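Local coordinates for protein enoyl-CoA hydratase subunit I (Geobacillus kaustophilus, PDB 2PBP) that probably catalyses the reversible hydration of enoyl-CoA thioesters in beta-oxidation, at residues 35-38 and 39-43; 64-67 and 68-72; 27-30 and 31-35. One frame throughout, in Å; residues are numbered along the deposited sequence.

Contact 1 (35-38 and 39-43); sequences AEIV and AAVEA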
loop_
_atom_site.group_PDB
_atom_site.type_symbol
_atom_site.label_atom_id
_atom_site.label_comp_id
_atom_site.label_asym_id
_atom_site.label_seq_id
_atom_site.Cartn_x
_atom_site.Cartn_y
_atom_site.Cartn_z
ATOM N N ALA A 35 17.419 -15.139 -18.887
ATOM C CA ALA A 35 18.485 -15.692 -18.060
ATOM C C ALA A 35 19.576 -14.653 -17.818
ATOM O O ALA A 35 20.087 -14.534 -16.707
ATOM C CB ALA A 35 19.077 -16.937 -18.716
ATOM N N GLU A 36 19.928 -13.896 -18.852
ATOM C CA GLU A 36 20.955 -12.868 -18.706
ATOM C C GLU A 36 20.477 -11.756 -17.778
ATOM O O GLU A 36 21.243 -11.246 -16.957
ATOM C CB GLU A 36 21.339 -12.292 -20.071
ATOM C CG GLU A 36 22.154 -13.259 -20.924
ATOM C CD GLU A 36 22.665 -12.631 -22.204
ATOM O OE1 GLU A 36 23.258 -11.535 -22.132
ATOM O OE2 GLU A 36 22.479 -13.234 -23.282
ATOM N N ILE A 37 19.208 -11.387 -17.906
ATOM C CA ILE A 37 18.637 -10.348 -17.061
ATOM C C ILE A 37 18.685 -10.803 -15.605
ATOM O O ILE A 37 19.079 -10.043 -14.725
ATOM C CB ILE A 37 17.177 -10.042 -17.460
ATOM C CG1 ILE A 37 17.140 -9.470 -18.883
ATOM C CG2 ILE A 37 16.556 -9.073 -16.465
ATOM C CD1 ILE A 37 15.757 -9.441 -19.530
ATOM N N VAL A 38 18.293 -12.050 -15.356
ATOM C CA VAL A 38 18.302 -12.597 -13.999
ATOM C C VAL A 38 19.708 -12.573 -13.404
ATOM O O VAL A 38 19.903 -12.181 -12.250
ATOM C CB VAL A 38 17.784 -14.055 -13.976
ATOM C CG1 VAL A 38 18.016 -14.674 -12.603
ATOM C CG2 VAL A 38 16.308 -14.079 -14.318
ATOM N N ALA A 39 20.685 -12.989 -14.201
ATOM C CA ALA A 39 22.067 -13.019 -13.749
ATOM C C ALA A 39 22.556 -11.613 -13.407
ATOM O O ALA A 39 23.175 -11.400 -12.366
ATOM C CB ALA A 39 22.951 -13.638 -14.822
ATOM N N ALA A 40 22.266 -10.656 -14.280
ATOM C CA ALA A 40 22.691 -9.275 -14.062
ATOM C C ALA A 40 22.002 -8.661 -12.847
ATOM O O ALA A 40 22.643 -7.986 -12.035
ATOM C CB ALA A 40 22.405 -8.435 -15.303
ATOM N N VAL A 41 20.698 -8.889 -12.720
ATOM C CA VAL A 41 19.955 -8.344 -11.591
ATOM C C VAL A 41 20.408 -8.947 -10.262
ATOM O O VAL A 41 20.570 -8.231 -9.277
ATOM C CB VAL A 41 18.435 -8.567 -11.756
ATOM C CG1 VAL A 41 17.701 -8.124 -10.498
ATOM C CG2 VAL A 41 17.925 -7.779 -12.957
ATOM N N GLU A 42 20.617 -10.260 -10.224
ATOM C CA GLU A 42 21.054 -10.886 -8.986
ATOM C C GLU A 42 22.446 -10.391 -8.596
ATOM O O GLU A 42 22.750 -10.260 -7.413
ATOM C CB GLU A 42 21.032 -12.416 -9.107
ATOM C CG GLU A 42 19.623 -12.984 -9.296
ATOM C CD GLU A 42 19.571 -14.495 -9.173
ATOM O OE1 GLU A 42 20.582 -15.155 -9.497
ATOM O OE2 GLU A 42 18.515 -15.026 -8.770
ATOM N N ALA A 43 23.278 -10.096 -9.589
ATOM C CA ALA A 43 24.625 -9.598 -9.325
ATOM C C ALA A 43 24.547 -8.237 -8.631
ATOM O O ALA A 43 25.208 -8.006 -7.617
ATOM C CB ALA A 43 25.401 -9.480 -10.623
#
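V41 N donates to I37 O over 2.8 Å, and the N-H points almost straight at the oxygen (164°). The same carbonyl oxygen is also brushed by a methyl: V41 CG2 lies 3.1 Å from I37 O. That methyl sits beside the backbone N of its own residue, which turns it back toward the preceding turn. V41 CG2 also meets I37 CG2 at 4.0 Å. The two branched side chains run alongside each other and point the same way. I37 packs on L20 and V41 on I18, both of strand 15-20, so this face of the helix lies against the sheet.

One residue further on, E42 N bonds to V38 O at 2.9 Å. The side chain of E42 leaves CB beside the backbone N (chi1 -65°) and then runs extended. E42 CG passes 3.1 Å from V38 O. E42 CD lies 3.8 Å from V38 CG1. This V38 methyl lies alongside CG and the carboxylate group, while E42 OE1 makes a salt bridge with R90 of helix 86-92. V38 itself also touches that helix. A35 and E36 accept from A39 and A40 in the same i to i+4 pattern. This is regular alpha-helix, the middle of helix 31-46, which makes the crossover of the beta-alpha-beta unit between parallel strands 15-20 and 52-57 in the crotonase fold.

Contact 2 (64-67 and 68-72); sequences AGAD and IQEMA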
loop_
_atom_site.group_PDB
_atom_site.type_symbol
_atom_site.label_atom_id
_atom_site.label_comp_id
_atom_site.label_asym_id
_atom_site.label_seq_id
_atom_site.Cartn_x
_atom_site.Cartn_y
_atom_site.Cartn_z
ATOM N N ALA A 64 9.875 -6.815 -25.990
ATOM C CA ALA A 64 8.756 -7.539 -26.579
ATOM C C ALA A 64 8.829 -8.944 -25.988
ATOM O O ALA A 64 9.761 -9.262 -25.253
ATOM C CB ALA A 64 8.892 -7.592 -28.099
ATOM N N GLY A 65 7.850 -9.784 -26.300
ATOM C CA GLY A 65 7.868 -11.133 -25.767
ATOM C C GLY A 65 8.734 -12.056 -26.599
ATOM O O GLY A 65 9.284 -11.643 -27.623
ATOM N N ALA A 66 8.867 -13.302 -26.156
ATOM C CA ALA A 66 9.659 -14.285 -26.883
ATOM C C ALA A 66 9.097 -14.399 -28.294
ATOM O O ALA A 66 7.883 -14.327 -28.489
ATOM C CB ALA A 66 9.597 -15.636 -26.177
ATOM N N ASP A 67 9.979 -14.573 -29.273
ATOM C CA ASP A 67 9.562 -14.683 -30.668
ATOM C C ASP A 67 8.780 -15.963 -30.933
ATOM O O ASP A 67 8.914 -16.949 -30.206
ATOM C CB ASP A 67 10.780 -14.636 -31.589
ATOM C CG ASP A 67 11.791 -15.711 -31.259
ATOM O OD1 ASP A 67 12.540 -15.548 -30.270
ATOM O OD2 ASP A 67 11.824 -16.727 -31.980
ATOM N N ILE A 68 7.970 -15.943 -31.988
ATOM C CA ILE A 68 7.156 -17.098 -32.349
ATOM C C ILE A 68 7.985 -18.328 -32.691
ATOM O O ILE A 68 7.598 -19.449 -32.360
ATOM C CB ILE A 68 6.212 -16.777 -33.542
ATOM C CG1 ILE A 68 5.002 -15.979 -33.047
ATOM C CG2 ILE A 68 5.746 -18.070 -34.209
ATOM C CD1 ILE A 68 4.072 -16.677 -32.022
ATOM N N GLN A 69 9.122 -18.131 -33.353
ATOM C CA GLN A 69 9.950 -19.270 -33.713
ATOM C C GLN A 69 10.352 -20.070 -32.476
ATOM O O GLN A 69 10.352 -21.299 -32.504
ATOM C CB GLN A 69 11.199 -18.821 -34.474
ATOM C CG GLN A 69 12.010 -19.999 -35.004
ATOM C CD GLN A 69 13.058 -19.590 -36.017
ATOM O OE1 GLN A 69 12.746 -18.973 -37.034
ATOM N NE2 GLN A 69 14.310 -19.940 -35.747
ATOM N N GLU A 70 10.682 -19.379 -31.389
ATOM C CA GLU A 70 11.070 -20.072 -30.164
ATOM C C GLU A 70 9.860 -20.737 -29.509
ATOM O O GLU A 70 9.937 -21.883 -29.058
ATOM C CB GLU A 70 11.734 -19.100 -29.184
ATOM C CG GLU A 70 12.048 -19.712 -27.821
ATOM C CD GLU A 70 13.054 -18.895 -27.028
ATOM O OE1 GLU A 70 14.218 -18.802 -27.467
ATOM O OE2 GLU A 70 12.682 -18.348 -25.968
ATOM N N MET A 71 8.740 -20.024 -29.468
ATOM C CA MET A 71 7.527 -20.563 -28.862
ATOM C C MET A 71 6.939 -21.728 -29.651
ATOM O O MET A 71 6.383 -22.657 -29.067
ATOM C CB MET A 71 6.458 -19.476 -28.722
ATOM C CG MET A 71 6.825 -18.339 -27.783
ATOM S SD MET A 71 5.377 -17.343 -27.354
ATOM C CE MET A 71 5.212 -16.306 -28.797
ATOM N N ALA A 72 7.058 -21.676 -30.974
ATOM C CA ALA A 72 6.510 -22.725 -31.828
ATOM C C ALA A 72 7.182 -24.076 -31.614
ATOM O O ALA A 72 6.627 -25.110 -31.973
ATOM C CB ALA A 72 6.616 -22.314 -33.297
HETATM O O HOH W 1 14.738 -16.741 -29.251
#
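The chain runs extended through A66 and D67 and then turns into helix 68-72, whose first turn closes with M71 N donating to D67 O at 3.2 Å. D67 is the N-cap. Its CG stands between the backbone N and the carbonyl carbon (chi1 57°), and this folds the carboxylate back over the start of the helix. D67 OD2 takes the N-H of E70, with E70 N 2.9 Å from D67 OD2. The donor comes from above the carboxylate plane, and the bond is bent (141°). The same N-H makes a weak second bond to D67 O. Q69 CB packs against D67 OD2 at 3.3 Å.

The side chains of D67 and E70 cross at about a right angle. A water bridges these two acids, donating to both D67 OD1 and E70 OE1, which probably eases the approach of two like charges. The other oxygen, E70 OE2, accepts from R31 N, so the glutamate ties this helix to the start of helix 31-46. On another flank, M71 lies along the backbone just before the cap. M71 CG meets A66 CB at 4.2 Å. The turn about the M71 CG-SD bond (chi3 -80°) lays M71 CE 3.3 Å from A66 O.

Contact 3 (27-30 and 31-35); sequences NALS and RQMVA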
loop_
_atom_site.group_PDB
_atom_site.type_symbol
_atom_site.label_atom_id
_atom_site.label_comp_id
_atom_site.label_asym_id
_atom_site.label_seq_id
_atom_site.Cartn_x
_atom_site.Cartn_y
_atom_site.Cartn_z
ATOM N N ASN A 27 14.358 -6.177 -28.296
ATOM C CA ASN A 27 14.688 -6.735 -26.986
ATOM C C ASN A 27 13.769 -7.882 -26.579
ATOM O O ASN A 27 13.341 -7.965 -25.429
ATOM C CB ASN A 27 14.642 -5.632 -25.924
ATOM C CG ASN A 27 15.597 -4.497 -26.233
ATOM O OD1 ASN A 27 16.753 -4.731 -26.578
ATOM N ND2 ASN A 27 15.118 -3.262 -26.112
ATOM N N ALA A 28 13.485 -8.766 -27.530
ATOM C CA ALA A 28 12.611 -9.909 -27.283
ATOM C C ALA A 28 13.075 -10.715 -26.076
ATOM O O ALA A 28 14.238 -11.112 -25.988
ATOM C CB ALA A 28 12.563 -10.799 -28.520
ATOM N N LEU A 29 12.157 -10.958 -25.147
ATOM C CA LEU A 29 12.486 -11.712 -23.946
ATOM C C LEU A 29 12.471 -13.223 -24.155
ATOM O O LEU A 29 11.575 -13.922 -23.685
ATOM C CB LEU A 29 11.537 -11.332 -22.804
ATOM C CG LEU A 29 11.696 -9.885 -22.334
ATOM C CD1 LEU A 29 10.774 -9.611 -21.158
ATOM C CD2 LEU A 29 13.145 -9.647 -21.943
ATOM N N SER A 30 13.473 -13.715 -24.873
ATOM C CA SER A 30 13.611 -15.146 -25.120
ATOM C C SER A 30 14.126 -15.731 -23.812
ATOM O O SER A 30 14.498 -14.982 -22.909
ATOM C CB SER A 30 14.643 -15.389 -26.219
ATOM O OG SER A 30 15.903 -14.854 -25.842
ATOM N N ARG A 31 14.153 -17.053 -23.695
ATOM C CA ARG A 31 14.650 -17.656 -22.468
ATOM C C ARG A 31 16.092 -17.218 -22.206
ATOM O O ARG A 31 16.485 -17.009 -21.058
ATOM C CB ARG A 31 14.573 -19.185 -22.536
ATOM C CG ARG A 31 13.156 -19.748 -22.574
ATOM C CD ARG A 31 13.161 -21.241 -22.274
ATOM N NE ARG A 31 14.041 -21.980 -23.179
ATOM C CZ ARG A 31 13.741 -22.274 -24.439
ATOM N NH1 ARG A 31 12.578 -21.898 -24.953
ATOM N NH2 ARG A 31 14.610 -22.939 -25.189
ATOM N N GLN A 32 16.877 -17.066 -23.270
ATOM C CA GLN A 32 18.271 -16.652 -23.128
ATOM C C GLN A 32 18.372 -15.233 -22.570
ATOM O O GLN A 32 19.172 -14.966 -21.671
ATOM C CB GLN A 32 18.990 -16.730 -24.479
ATOM C CG GLN A 32 20.445 -16.273 -24.453
ATOM C CD GLN A 32 21.272 -17.007 -23.416
ATOM O OE1 GLN A 32 21.082 -18.202 -23.184
ATOM N NE2 GLN A 32 22.209 -16.295 -22.795
ATOM N N MET A 33 17.560 -14.329 -23.109
ATOM C CA MET A 33 17.550 -12.937 -22.661
ATOM C C MET A 33 17.157 -12.855 -21.187
ATOM O O MET A 33 17.803 -12.165 -20.397
ATOM C CB MET A 33 16.566 -12.121 -23.513
ATOM C CG MET A 33 16.325 -10.689 -23.031
ATOM S SD MET A 33 17.770 -9.604 -23.137
ATOM C CE MET A 33 17.493 -8.853 -24.763
ATOM N N VAL A 34 16.096 -13.565 -20.816
ATOM C CA VAL A 34 15.638 -13.564 -19.430
ATOM C C VAL A 34 16.733 -14.067 -18.492
ATOM O O VAL A 34 16.957 -13.487 -17.429
ATOM C CB VAL A 34 14.374 -14.437 -19.258
ATOM C CG1 VAL A 34 13.981 -14.515 -17.782
ATOM C CG2 VAL A 34 13.231 -13.851 -20.083
ATOM N N ALA A 35 17.419 -15.139 -18.887
ATOM C CA ALA A 35 18.485 -15.692 -18.060
ATOM C C ALA A 35 19.576 -14.653 -17.818
ATOM O O ALA A 35 20.087 -14.534 -16.707
ATOM C CB ALA A 35 19.077 -16.937 -18.716
#
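M33 reaches back from the first turn of helix 31-46 over the N-cap segment that leads into it. M33 CB lies 3.5 Å from A28 O and also touches S30 O. The first torsion (chi1 172°) swings CG away from the residue's own backbone N, which puts it over the loop 27-30. M33 CG meets L29 CD2 at 3.5 Å, while also brushing A28 O. The two side chains pass at a slant. The chain then bends at chi2 and again at chi3. This carries the sulfur round and sets the tip, M33 CE, beside the backbone of N27, 4.2 Å from N27 CA. M33 is buried and also packs on R22 and S6.

L29 is the centre of an inverse gamma turn, in which S30 N makes a weak bond to A28 O. This brings the chain round to the cap. Both L29 and V34 touch W88 of helix 86-92, and L29 CB meets V34 CG2 at 4.1 Å. N27, before the turn, is held at its side-chain amide by R22 N and R58 O.

S30 is the N-cap residue. Its hydroxyl and its carbonyl each take an N-H of the first turn. V34 N donates to S30 O at 3.0 Å, nearly straight (173°). A chi1 of 59° turns the S30 hydroxyl back over the first turn, where S30 OG accepts from M33 N at 3.2 Å.

Along the chain the order is contact 3, contact 1, contact 2. Contacts 3 and 1 share A35 and are successive parts of helix 31-46, with centres 11 Å apart; I37 CD1 packs on L29 CD2 between them. Contact 2 follows strands 52-57 and 61-63 and starts a second helix nearer the surface. Its centre is 10 Å from that of contact 3 and 20 Å from that of contact 1, which it does not touch. Contacts 2 and 3 are two N-caps side by side, joined by a probable hydrogen bond from L29 N to A64 O. The glutamate of contact 2 also reaches the start of helix 31-46. The chain segments leading into both helices are thus tied together within the crotonase fold.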